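Local structure of arginase (Medicago truncatula, 6VSS) at residues Thr101-Asn106 against Ile297-Gln302; Arg87-Ile92 against Val116-Ile121; Phe164-Ala169 against Gly263-Ile268; Ser282-Gly287 against Pro315-Tyr320. The protein hydrolyses L-arginine to L-ornithine and urea with the help of two manganese ions per subunit, and also converts agmatine to putrescine. One frame throughout, in Å; residues are numbered along the deposited sequence.

Contact 1: Thr101-Asn106 against Ile297-Gln302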
loop_
_atom_site.group_PDB
_atom_site.type_symbol
_atom_site.label_atom_id
_atom_site.label_comp_id
_atom_site.label_asym_id
_atom_site.label_seq_id
_atom_site.Cartn_x
_atom_site.Cartn_y
_atom_site.Cartn_z
ATOM N N THR B 101 22.315 6.697 20.320
ATOM C CA THR B 101 21.977 5.275 20.484
ATOM C C THR B 101 21.285 5.114 21.835
ATOM O O THR B 101 21.338 6.034 22.620
ATOM C CB THR B 101 23.193 4.364 20.341
ATOM O OG1 THR B 101 23.972 4.410 21.546
ATOM C CG2 THR B 101 23.989 4.708 19.100
ATOM N N GLU B 102 20.644 3.968 22.027
ATOM C CA GLU B 102 19.758 3.679 23.173
ATOM C C GLU B 102 20.568 3.852 24.448
ATOM O O GLU B 102 20.014 4.450 25.414
ATOM C CB GLU B 102 19.146 2.286 23.059
ATOM C CG GLU B 102 17.927 2.225 22.151
ATOM C CD GLU B 102 16.845 1.238 22.583
ATOM O OE1 GLU B 102 17.075 0.507 23.540
ATOM O OE2 GLU B 102 15.773 1.213 21.961
ATOM N N GLU B 103 21.832 3.410 24.432
ATOM C CA GLU B 103 22.689 3.484 25.641
ATOM C C GLU B 103 23.593 4.725 25.673
ATOM O O GLU B 103 24.517 4.707 26.480
ATOM C CB GLU B 103 23.469 2.194 25.814
ATOM C CG GLU B 103 22.616 1.161 26.519
ATOM C CD GLU B 103 23.351 -0.144 26.599
ATOM O OE1 GLU B 103 24.468 -0.179 26.100
ATOM O OE2 GLU B 103 22.804 -1.095 27.164
ATOM N N GLY B 104 23.277 5.783 24.929
ATOM C CA GLY B 104 23.850 7.123 25.132
ATOM C C GLY B 104 24.966 7.494 24.177
ATOM O O GLY B 104 25.480 8.593 24.349
ATOM N N LYS B 105 25.351 6.663 23.205
ATOM C CA LYS B 105 26.453 7.054 22.280
ATOM C C LYS B 105 25.944 8.044 21.203
ATOM O O LYS B 105 24.772 7.971 20.765
ATOM C CB LYS B 105 27.170 5.818 21.737
ATOM C CG LYS B 105 27.951 5.006 22.778
ATOM C CD LYS B 105 29.200 4.320 22.213
ATOM C CE LYS B 105 29.880 3.395 23.195
ATOM N NZ LYS B 105 30.941 2.598 22.544
ATOM N N ASN B 106 26.791 8.987 20.812
ATOM C CA ASN B 106 26.465 10.058 19.833
ATOM C C ASN B 106 26.944 9.653 18.417
ATOM O O ASN B 106 28.160 9.733 18.089
ATOM C CB ASN B 106 27.008 11.406 20.333
ATOM C CG ASN B 106 26.526 12.592 19.513
ATOM O OD1 ASN B 106 25.845 12.453 18.487
ATOM N ND2 ASN B 106 26.896 13.780 19.955
ATOM N N ILE B 297 19.927 -9.116 24.051
ATOM C CA ILE B 297 21.098 -10.011 23.861
ATOM C C ILE B 297 22.343 -9.161 23.567
ATOM O O ILE B 297 23.447 -9.440 24.104
ATOM C CB ILE B 297 20.779 -11.057 22.780
ATOM C CG1 ILE B 297 19.674 -11.993 23.290
ATOM C CG2 ILE B 297 22.064 -11.771 22.410
ATOM C CD1 ILE B 297 19.032 -12.916 22.275
ATOM N N LEU B 298 22.180 -8.118 22.767
ATOM C CA LEU B 298 23.335 -7.379 22.212
ATOM C C LEU B 298 23.878 -6.447 23.292
ATOM O O LEU B 298 25.131 -6.365 23.475
ATOM C CB LEU B 298 22.833 -6.641 20.967
ATOM C CG LEU B 298 23.891 -6.097 20.038
ATOM C CD1 LEU B 298 24.905 -7.170 19.650
ATOM C CD2 LEU B 298 23.212 -5.518 18.822
ATOM N N GLN B 299 22.958 -5.835 24.038
ATOM C CA GLN B 299 23.269 -4.920 25.150
ATOM C C GLN B 299 23.990 -5.720 26.233
ATOM O O GLN B 299 24.935 -5.203 26.813
ATOM C CB GLN B 299 21.999 -4.175 25.606
ATOM C CG GLN B 299 21.562 -3.130 24.570
ATOM C CD GLN B 299 20.259 -2.402 24.847
ATOM O OE1 GLN B 299 19.489 -2.782 25.735
ATOM N NE2 GLN B 299 19.995 -1.340 24.090
ATOM N N ASN B 300 23.649 -6.977 26.423
ATOM C CA ASN B 300 24.214 -7.810 27.505
ATOM C C ASN B 300 25.491 -8.515 27.032
ATOM O O ASN B 300 26.226 -8.963 27.874
ATOM C CB ASN B 300 23.170 -8.805 28.012
ATOM C CG ASN B 300 22.211 -8.192 29.013
ATOM O OD1 ASN B 300 22.619 -7.820 30.113
ATOM N ND2 ASN B 300 20.945 -8.093 28.662
ATOM N N LEU B 301 25.788 -8.561 25.739
ATOM C CA LEU B 301 26.869 -9.447 25.208
ATOM C C LEU B 301 28.239 -8.970 25.690
ATOM O O LEU B 301 28.497 -7.786 25.586
ATOM C CB LEU B 301 26.861 -9.457 23.681
ATOM C CG LEU B 301 28.030 -10.206 23.045
ATOM C CD1 LEU B 301 27.837 -11.692 23.205
ATOM C CD2 LEU B 301 28.164 -9.855 21.568
ATOM N N GLN B 302 29.071 -9.895 26.172
ATOM C CA GLN B 302 30.486 -9.652 26.524
ATOM C C GLN B 302 31.377 -10.290 25.464
ATOM O O GLN B 302 31.081 -11.384 24.966
ATOM C CB GLN B 302 30.772 -10.203 27.934
ATOM C CG GLN B 302 29.925 -9.483 28.977
ATOM C CD GLN B 302 30.094 -9.908 30.411
ATOM O OE1 GLN B 302 30.126 -11.090 30.746
ATOM N NE2 GLN B 302 30.153 -8.914 31.271
#
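E103 and Q299 bring their backbones nearest, with E103 CA and Q299 CA 8.4 Å apart, where the type I beta turn from T101 to G104 faces the last turn of helix 291-300. Side chains bridge that gap. Q299 reaches out from the helix with CG anti to its carbonyl carbon (chi1 -72°) and the chain extended beyond, which lays it between two glutamates. The amide is met first by E103: carboxylate and amide lie stacked, planes 22° apart, and E103 OE2 sits 3.7 Å from Q299 CD. E103 OE2 also rests 3.5 Å from Q299 CG, on the aliphatic part of the chain. At the far end Q299 NE2 gives a weak hydrogen bond of 3.5 Å to E102 OE1, with an angle of 156° at the hydrogen. E102 comes in almost square to the glutamine, its own chain bent at chi2, but its stronger partners lie elsewhere: salt bridges join OE1 to R292 and OE2 to K330. The amide adds only a weak bond to a carboxylate already held by two cations. A leucine in place of Q299 would probably leave E102 OE1 without its weak amide mate and E103 without a flat polar group to stack on. R243 of a second subunit packs on both E103 and Q299. The type I turn in the loop after helix 84-92 thus meets the C-terminal turn of helix 291-300 where a second subunit of the homohexamer packs, in the alpha/beta fold of the arginase family.

Contact 2: Arg87-Ile92 against Val116-Ile121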
loop_
_atom_site.group_PDB
_atom_site.type_symbol
_atom_site.label_atom_id
_atom_site.label_comp_id
_atom_site.label_asym_id
_atom_site.label_seq_id
_atom_site.Cartn_x
_atom_site.Cartn_y
_atom_site.Cartn_z
ATOM N N ARG B 87 19.926 2.631 1.311
ATOM C CA ARG B 87 18.633 2.832 2.038
ATOM C C ARG B 87 18.916 2.787 3.543
ATOM O O ARG B 87 18.402 3.617 4.241
ATOM C CB ARG B 87 17.576 1.819 1.581
ATOM C CG ARG B 87 17.035 2.112 0.191
ATOM C CD ARG B 87 16.165 3.357 0.180
ATOM N NE ARG B 87 14.808 3.052 0.643
ATOM C CZ ARG B 87 13.891 2.445 -0.132
ATOM N NH1 ARG B 87 12.671 2.196 0.326
ATOM N NH2 ARG B 87 14.209 2.092 -1.372
ATOM N N ILE B 88 19.774 1.868 3.971
ATOM C CA ILE B 88 20.138 1.794 5.422
ATOM C C ILE B 88 20.909 3.057 5.828
ATOM O O ILE B 88 20.487 3.699 6.810
ATOM C CB ILE B 88 20.900 0.513 5.752
ATOM C CG1 ILE B 88 20.072 -0.739 5.466
ATOM C CG2 ILE B 88 21.367 0.519 7.201
ATOM C CD1 ILE B 88 20.973 -1.979 5.387
ATOM N N ARG B 89 21.921 3.495 5.087
ATOM C CA ARG B 89 22.624 4.750 5.493
ATOM C C ARG B 89 21.637 5.919 5.574
ATOM O O ARG B 89 21.761 6.766 6.443
ATOM C CB ARG B 89 23.784 5.082 4.573
ATOM C CG ARG B 89 24.850 4.006 4.635
ATOM C CD ARG B 89 26.058 4.340 3.845
ATOM N NE ARG B 89 25.684 4.287 2.456
ATOM C CZ ARG B 89 25.887 3.231 1.659
ATOM N NH1 ARG B 89 26.525 2.172 2.103
ATOM N NH2 ARG B 89 25.548 3.284 0.402
ATOM N N GLU B 90 20.783 6.073 4.604
ATOM C CA GLU B 90 19.848 7.210 4.659
ATOM C C GLU B 90 19.023 7.100 5.953
ATOM O O GLU B 90 18.733 8.113 6.551
ATOM C CB GLU B 90 18.942 7.228 3.431
ATOM C CG GLU B 90 17.744 8.086 3.701
ATOM C CD GLU B 90 16.819 8.236 2.528
ATOM O OE1 GLU B 90 16.026 7.310 2.287
ATOM O OE2 GLU B 90 16.938 9.256 1.850
ATOM N N ALA B 91 18.513 5.915 6.301
ATOM C CA ALA B 91 17.679 5.769 7.507
ATOM C C ALA B 91 18.513 6.002 8.778
ATOM O O ALA B 91 17.967 6.516 9.724
ATOM C CB ALA B 91 16.969 4.443 7.486
ATOM N N ILE B 92 19.801 5.650 8.805
ATOM C CA ILE B 92 20.643 5.920 9.993
ATOM C C ILE B 92 20.621 7.416 10.247
ATOM O O ILE B 92 20.594 7.815 11.413
ATOM C CB ILE B 92 22.087 5.435 9.810
ATOM C CG1 ILE B 92 22.172 3.918 9.892
ATOM C CG2 ILE B 92 23.010 6.072 10.827
ATOM C CD1 ILE B 92 23.506 3.397 9.334
ATOM N N VAL B 116 32.386 4.063 5.008
ATOM C CA VAL B 116 33.534 3.898 4.075
ATOM C C VAL B 116 32.950 3.890 2.661
ATOM O O VAL B 116 33.191 4.847 1.926
ATOM C CB VAL B 116 34.343 2.627 4.376
ATOM C CG1 VAL B 116 35.276 2.261 3.224
ATOM C CG2 VAL B 116 35.130 2.751 5.670
ATOM N N GLY B 117 32.075 2.930 2.350
ATOM C CA GLY B 117 31.309 2.949 1.091
ATOM C C GLY B 117 30.930 1.561 0.624
ATOM O O GLY B 117 30.936 0.667 1.438
ATOM N N ASP B 118 30.547 1.437 -0.645
ATOM C CA ASP B 118 29.948 0.236 -1.216
ATOM C C ASP B 118 30.992 -0.357 -2.153
ATOM O O ASP B 118 31.569 0.386 -2.948
ATOM C CB ASP B 118 28.629 0.560 -1.918
ATOM C CG ASP B 118 27.486 0.884 -0.986
ATOM O OD1 ASP B 118 27.698 0.930 0.218
ATOM O OD2 ASP B 118 26.387 1.072 -1.481
ATOM N N VAL B 119 31.246 -1.650 -2.029
ATOM C CA VAL B 119 31.902 -2.435 -3.107
ATOM C C VAL B 119 30.944 -2.458 -4.298
ATOM O O VAL B 119 29.846 -2.993 -4.156
ATOM C CB VAL B 119 32.215 -3.874 -2.689
ATOM C CG1 VAL B 119 32.820 -4.657 -3.863
ATOM C CG2 VAL B 119 33.099 -3.910 -1.446
ATOM N N PRO B 120 31.375 -1.961 -5.484
ATOM C CA PRO B 120 30.548 -1.909 -6.698
ATOM C C PRO B 120 30.374 -3.262 -7.400
ATOM O O PRO B 120 30.973 -3.560 -8.486
ATOM C CB PRO B 120 31.322 -0.925 -7.585
ATOM C CG PRO B 120 32.764 -1.126 -7.190
ATOM C CD PRO B 120 32.724 -1.417 -5.701
ATOM N N ILE B 121 29.527 -4.080 -6.771
ATOM C CA ILE B 121 29.303 -5.502 -7.128
ATOM C C ILE B 121 28.821 -5.590 -8.589
ATOM O O ILE B 121 29.398 -6.383 -9.376
ATOM C CB ILE B 121 28.294 -6.124 -6.139
ATOM C CG1 ILE B 121 28.842 -6.132 -4.709
ATOM C CG2 ILE B 121 27.903 -7.522 -6.602
ATOM C CD1 ILE B 121 30.126 -6.950 -4.550
HETATM O O HOH W 1 28.508 1.652 3.367
#
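R89 reaches from helix 84-92 across to D118 at the end of strand 113-118, and its chain is worth following outward. CB already points toward the strand. CG lies anti to the carbonyl carbon (chi1 -63°), and the chain runs on extended until it bends at chi3; along the way the side chain packs on L66 of strand 63-69. NE, the first nitrogen, turns to another chain and makes a salt bridge with E122 of a third subunit. R89 CZ stands 3.3 Å from D118 OD1. Strand 63-69, helix 84-92 and strand 113-118 follow one another in the chain, and the two strands are parallel neighbours in the sheet, so the arginine works inside a beta-alpha-beta crossover, tying its helix to the outermost strand of the chain's own sheet. At the tip the grip is end-on, one nitrogen to each carboxylate oxygen. R89 NH1 meets D118 OD1 on its syn side, tilted from the guanidinium plane; the modelled 2.5 Å is short for such a bond, and its exact length is doubtful. R89 NH2 binds D118 OD2 at 3.0 Å and nearly straight, 168° at the hydrogen; OD2 lies in the guanidinium plane, yet the nitrogen approaches it from above the carboxylate plane. The two flat groups are turned 54° against each other, so the salt bridge is not coplanar. D118 itself packs on E123 of the third subunit.

Contact 3: Phe164-Ala169 against Gly263-Ile268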
loop_
_atom_site.group_PDB
_atom_site.type_symbol
_atom_site.label_atom_id
_atom_site.label_comp_id
_atom_site.label_asym_id
_atom_site.label_seq_id
_atom_site.Cartn_x
_atom_site.Cartn_y
_atom_site.Cartn_z
ATOM N N PHE B 164 30.309 -15.142 4.624
ATOM C CA PHE B 164 31.450 -16.081 4.421
ATOM C C PHE B 164 32.706 -15.275 4.125
ATOM O O PHE B 164 33.618 -15.286 4.952
ATOM C CB PHE B 164 31.182 -17.173 3.391
ATOM C CG PHE B 164 32.424 -17.867 2.906
ATOM C CD1 PHE B 164 33.318 -18.456 3.798
ATOM C CD2 PHE B 164 32.680 -17.996 1.553
ATOM C CE1 PHE B 164 34.462 -19.124 3.338
ATOM C CE2 PHE B 164 33.801 -18.694 1.095
ATOM C CZ PHE B 164 34.697 -19.237 1.992
ATOM N N PRO B 165 32.802 -14.561 2.970
ATOM C CA PRO B 165 33.987 -13.761 2.652
ATOM C C PRO B 165 34.357 -12.682 3.684
ATOM O O PRO B 165 35.566 -12.403 3.858
ATOM C CB PRO B 165 33.651 -13.077 1.308
ATOM C CG PRO B 165 32.180 -13.367 1.038
ATOM C CD PRO B 165 31.865 -14.607 1.845
ATOM N N VAL B 166 33.361 -12.110 4.370
ATOM C CA VAL B 166 33.638 -11.128 5.453
ATOM C C VAL B 166 34.334 -11.869 6.600
ATOM O O VAL B 166 35.369 -11.410 7.069
ATOM C CB VAL B 166 32.361 -10.432 5.938
ATOM C CG1 VAL B 166 32.659 -9.411 7.010
ATOM C CG2 VAL B 166 31.613 -9.841 4.773
ATOM N N VAL B 167 33.775 -12.979 7.052
ATOM C CA VAL B 167 34.305 -13.629 8.274
ATOM C C VAL B 167 35.658 -14.274 7.928
ATOM O O VAL B 167 36.559 -14.229 8.767
ATOM C CB VAL B 167 33.270 -14.587 8.851
ATOM C CG1 VAL B 167 33.897 -15.577 9.799
ATOM C CG2 VAL B 167 32.122 -13.801 9.502
ATOM N N ARG B 168 35.827 -14.777 6.710
ATOM C CA ARG B 168 37.127 -15.331 6.259
ATOM C C ARG B 168 38.202 -14.243 6.386
ATOM O O ARG B 168 39.370 -14.530 6.828
ATOM C CB ARG B 168 37.040 -15.846 4.820
ATOM C CG ARG B 168 38.406 -16.198 4.244
ATOM C CD ARG B 168 38.315 -16.652 2.798
ATOM N NE ARG B 168 37.756 -15.661 1.877
ATOM C CZ ARG B 168 37.347 -15.936 0.648
ATOM N NH1 ARG B 168 37.442 -17.162 0.189
ATOM N NH2 ARG B 168 36.851 -14.998 -0.134
ATOM N N ALA B 169 37.857 -13.047 5.919
ATOM C CA ALA B 169 38.755 -11.876 5.865
ATOM C C ALA B 169 39.083 -11.435 7.294
ATOM O O ALA B 169 40.283 -11.157 7.555
ATOM C CB ALA B 169 38.097 -10.787 5.097
ATOM N N GLY B 263 38.400 -12.957 18.800
ATOM C CA GLY B 263 37.315 -12.027 19.143
ATOM C C GLY B 263 35.977 -12.523 18.637
ATOM O O GLY B 263 35.853 -13.751 18.331
ATOM N N VAL B 264 35.022 -11.583 18.572
ATOM C CA VAL B 264 33.578 -11.865 18.368
ATOM C C VAL B 264 33.103 -11.152 17.097
ATOM O O VAL B 264 33.294 -9.910 16.982
ATOM C CB VAL B 264 32.731 -11.464 19.594
ATOM C CG1 VAL B 264 31.260 -11.816 19.379
ATOM C CG2 VAL B 264 33.247 -12.146 20.879
ATOM N N TYR B 265 32.442 -11.899 16.214
ATOM C CA TYR B 265 31.754 -11.349 15.008
ATOM C C TYR B 265 30.235 -11.477 15.180
ATOM O O TYR B 265 29.786 -12.588 15.610
ATOM C CB TYR B 265 32.230 -12.099 13.773
ATOM C CG TYR B 265 31.659 -11.543 12.504
ATOM C CD1 TYR B 265 30.444 -11.989 11.983
ATOM C CD2 TYR B 265 32.336 -10.546 11.834
ATOM C CE1 TYR B 265 29.947 -11.468 10.793
ATOM C CE2 TYR B 265 31.876 -10.061 10.628
ATOM C CZ TYR B 265 30.660 -10.487 10.132
ATOM O OH TYR B 265 30.236 -9.933 8.970
ATOM N N VAL B 266 29.487 -10.410 14.889
ATOM C CA VAL B 266 28.008 -10.377 15.096
ATOM C C VAL B 266 27.296 -10.233 13.755
ATOM O O VAL B 266 27.408 -9.201 13.136
ATOM C CB VAL B 266 27.557 -9.281 16.067
ATOM C CG1 VAL B 266 26.042 -9.343 16.250
ATOM C CG2 VAL B 266 28.248 -9.406 17.428
ATOM N N SER B 267 26.597 -11.266 13.315
ATOM C CA SER B 267 25.891 -11.297 12.015
ATOM C C SER B 267 24.387 -11.181 12.290
ATOM O O SER B 267 23.813 -12.080 12.957
ATOM C CB SER B 267 26.236 -12.544 11.298
ATOM O OG SER B 267 25.484 -12.645 10.090
ATOM N N ILE B 268 23.759 -10.114 11.865
ATOM C CA ILE B 268 22.288 -9.937 12.064
ATOM C C ILE B 268 21.560 -10.111 10.721
ATOM O O ILE B 268 21.663 -9.192 9.828
ATOM C CB ILE B 268 21.987 -8.595 12.735
ATOM C CG1 ILE B 268 22.995 -8.322 13.869
ATOM C CG2 ILE B 268 20.517 -8.588 13.171
ATOM C CD1 ILE B 268 22.719 -7.135 14.742
#
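Y265, on a central strand of the parallel sheet, packs against V166 and V167 of helix 163-174, one of the helices laid over the sheet in the alpha/beta/alpha sandwich of arginases. The two backbones come nearest at V167 CA and Y265 CA, 7.6 Å apart. With CG anti to the backbone N (chi1 -176°), the tyrosine ring leaves the strand toward the helix and is met by a methyl from each valine. V167 CG2 sits over the centre of one ring face in a CH-pi contact, 3.5 Å from the Y265 centroid and only 13° off the ring normal. It is the branch anti to the carbonyl carbon that does this. The V166 side chain crosses that of Y265 at about a right angle, its CG1 lying 3.2 Å from Y265 OH and 3.8 Å from CE2 of the same ring. The hydroxyl has its polar partner elsewhere: it is hydrogen-bonded to D309, whose other oxygen meets S267 OG. S267 in turn bonds NE2 of H160, a manganese ligand. All three touching residues are buried, and no other subunit reaches the two segments. Chemically, the valines give the ring apolar and CH-pi contact, while its one polar atom is satisfied by D309; this is consistent with the tyrosine being an outer member of the hydrogen-bond network that runs through D309 and S267 to H160.

Contact 4: Ser282-Gly287 against Pro315-Tyr320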
loop_
_atom_site.group_PDB
_atom_site.type_symbol
_atom_site.label_atom_id
_atom_site.label_comp_id
_atom_site.label_asym_id
_atom_site.label_seq_id
_atom_site.Cartn_x
_atom_site.Cartn_y
_atom_site.Cartn_z
ATOM N N SER B 282 13.265 -10.950 2.043
ATOM C CA SER B 282 12.904 -11.975 1.037
ATOM C C SER B 282 12.116 -13.155 1.658
ATOM O O SER B 282 11.172 -13.626 1.004
ATOM C CB SER B 282 14.166 -12.449 0.305
ATOM O OG SER B 282 14.732 -11.380 -0.457
ATOM N N HIS B 283 12.424 -13.606 2.867
ATOM C CA HIS B 283 11.855 -14.857 3.418
ATOM C C HIS B 283 11.037 -14.499 4.643
ATOM O O HIS B 283 11.587 -14.532 5.707
ATOM C CB HIS B 283 12.994 -15.838 3.757
ATOM C CG HIS B 283 13.773 -16.181 2.549
ATOM N ND1 HIS B 283 13.395 -17.212 1.706
ATOM C CD2 HIS B 283 14.843 -15.583 1.978
ATOM C CE1 HIS B 283 14.234 -17.267 0.679
ATOM N NE2 HIS B 283 15.130 -16.266 0.810
ATOM N N HIS B 284 9.763 -14.206 4.501
ATOM C CA HIS B 284 8.865 -14.037 5.668
ATOM C C HIS B 284 8.777 -15.373 6.462
ATOM O O HIS B 284 8.452 -16.385 5.859
ATOM C CB HIS B 284 7.508 -13.534 5.224
ATOM C CG HIS B 284 7.509 -12.145 4.743
ATOM N ND1 HIS B 284 6.701 -11.732 3.705
ATOM C CD2 HIS B 284 8.183 -11.054 5.130
ATOM C CE1 HIS B 284 6.942 -10.478 3.428
ATOM N NE2 HIS B 284 7.812 -10.025 4.312
ATOM N N GLU B 285 9.080 -15.402 7.768
ATOM C CA GLU B 285 8.910 -16.637 8.597
ATOM C C GLU B 285 8.164 -16.249 9.866
ATOM O O GLU B 285 8.781 -15.798 10.817
ATOM C CB GLU B 285 10.262 -17.267 8.973
ATOM C CG GLU B 285 11.133 -17.627 7.790
ATOM C CD GLU B 285 10.701 -18.855 7.005
ATOM O OE1 GLU B 285 9.829 -19.595 7.531
ATOM O OE2 GLU B 285 11.241 -19.063 5.848
ATOM N N PRO B 286 6.832 -16.397 9.942
ATOM C CA PRO B 286 6.110 -15.939 11.133
ATOM C C PRO B 286 6.583 -16.636 12.409
ATOM O O PRO B 286 7.113 -17.752 12.367
ATOM C CB PRO B 286 4.636 -16.223 10.835
ATOM C CG PRO B 286 4.601 -16.197 9.296
ATOM C CD PRO B 286 5.930 -16.822 8.860
ATOM N N GLY B 287 6.485 -15.914 13.504
ATOM C CA GLY B 287 6.901 -16.399 14.835
ATOM C C GLY B 287 8.333 -16.031 15.189
ATOM O O GLY B 287 8.955 -16.854 15.885
ATOM N N PRO B 315 14.560 -3.636 0.385
ATOM C CA PRO B 315 13.700 -2.473 0.239
ATOM C C PRO B 315 12.565 -2.634 -0.784
ATOM O O PRO B 315 11.576 -1.992 -0.656
ATOM C CB PRO B 315 14.645 -1.344 -0.213
ATOM C CG PRO B 315 15.968 -1.967 -0.504
ATOM C CD PRO B 315 15.949 -3.390 -0.010
ATOM N N GLN B 316 12.698 -3.540 -1.738
ATOM C CA GLN B 316 11.604 -3.873 -2.693
ATOM C C GLN B 316 10.471 -4.584 -1.975
ATOM O O GLN B 316 9.478 -4.686 -2.603
ATOM C CB GLN B 316 12.031 -4.826 -3.808
ATOM C CG GLN B 316 13.007 -4.167 -4.753
ATOM C CD GLN B 316 13.393 -4.981 -5.962
ATOM O OE1 GLN B 316 14.325 -5.765 -5.908
ATOM N NE2 GLN B 316 12.766 -4.703 -7.100
ATOM N N ARG B 317 10.656 -5.110 -0.775
ATOM C CA ARG B 317 9.532 -5.805 -0.103
ATOM C C ARG B 317 9.118 -5.043 1.156
ATOM O O ARG B 317 8.325 -5.569 1.913
ATOM C CB ARG B 317 9.883 -7.264 0.159
ATOM C CG ARG B 317 10.376 -7.975 -1.089
ATOM C CD ARG B 317 9.860 -9.353 -1.362
ATOM N NE ARG B 317 9.715 -10.073 -0.131
ATOM C CZ ARG B 317 8.709 -10.867 0.150
ATOM N NH1 ARG B 317 7.750 -11.075 -0.730
ATOM N NH2 ARG B 317 8.676 -11.474 1.310
ATOM N N ASP B 318 9.633 -3.830 1.323
ATOM C CA ASP B 318 9.347 -2.993 2.513
ATOM C C ASP B 318 7.973 -2.323 2.367
ATOM O O ASP B 318 7.402 -2.342 1.293
ATOM C CB ASP B 318 10.455 -1.961 2.719
ATOM C CG ASP B 318 10.638 -1.462 4.142
ATOM O OD1 ASP B 318 9.789 -1.747 4.967
ATOM O OD2 ASP B 318 11.588 -0.775 4.382
ATOM N N THR B 319 7.490 -1.688 3.425
ATOM C CA THR B 319 6.223 -0.932 3.321
ATOM C C THR B 319 6.506 0.426 2.663
ATOM O O THR B 319 7.659 0.833 2.534
ATOM C CB THR B 319 5.517 -0.770 4.666
ATOM O OG1 THR B 319 6.485 -0.226 5.541
ATOM C CG2 THR B 319 5.027 -2.060 5.268
ATOM N N TYR B 320 5.456 1.171 2.356
ATOM C CA TYR B 320 5.659 2.472 1.680
ATOM C C TYR B 320 6.447 3.449 2.562
ATOM O O TYR B 320 7.211 4.195 2.016
ATOM C CB TYR B 320 4.341 2.965 1.091
ATOM C CG TYR B 320 4.431 4.176 0.206
ATOM C CD1 TYR B 320 4.905 5.365 0.688
ATOM C CD2 TYR B 320 4.109 4.127 -1.132
ATOM C CE1 TYR B 320 4.891 6.522 -0.069
ATOM C CE2 TYR B 320 4.141 5.260 -1.925
ATOM C CZ TYR B 320 4.540 6.468 -1.397
ATOM O OH TYR B 320 4.575 7.589 -2.159
#
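R317 lays its NH2 over one face of the H284 ring, with ring and guanidinium planes 36° apart. The modelled 2.9 Å between R317 NH2 and H284 CE1 is too short to take at face value, so the detail of this approach is doubtful. The arginine gets there on a chain bent at both chi2 and chi3. A carbonyl contact comes next: S282 O lies over a face of the guanidinium, 3.3 Å from R317 NH2, at an angle too poor for a hydrogen bond. True hydrogen bonds hold the partners from outside, since R317 NE binds V281 O and H284 NE2 binds P279 O, the latter fixing how the ring is turned. Within 315-320, T319 N bonds D318 OD1 at 2.8 Å. With an alanine at H284, P279 O would probably lose its ring partner and a gap would open under the face of the guanidinium. Two loops near the active site are joined here: S282 lies close to E312, thought to bind substrate, and E285 is hydrogen-bonded to the manganese ligand H186. A fourth subunit reaches in, its ornithine-binding S96 bonded through O to H283 ND1. In the fold, 282-287 lies between strand 264-269 and helix 291-300, while 315-320 leads from strand 305-311 into helix 323-339, to whose first turn D318 is bonded.

From the N terminus, contact 2 opens first at 87-92 and closes a short loop at 116-121, tying helix 84-92 to an edge strand. Contact 1 opens inside that loop at 101-106 and closes only at 297-302, so the two cross. Contact 3 lies wholly within the span of contact 1 and joins helix 163-174 to the middle of the sheet. Contact 4 opens at 282-287, before contact 1 has closed, and ends at 315-320, crossing it in turn. L298 and L301 of contact 1 pack on V266 of contact 3, R87 of contact 2 touches P315 of contact 4, and contacts 2 and 4 both border the third subunit.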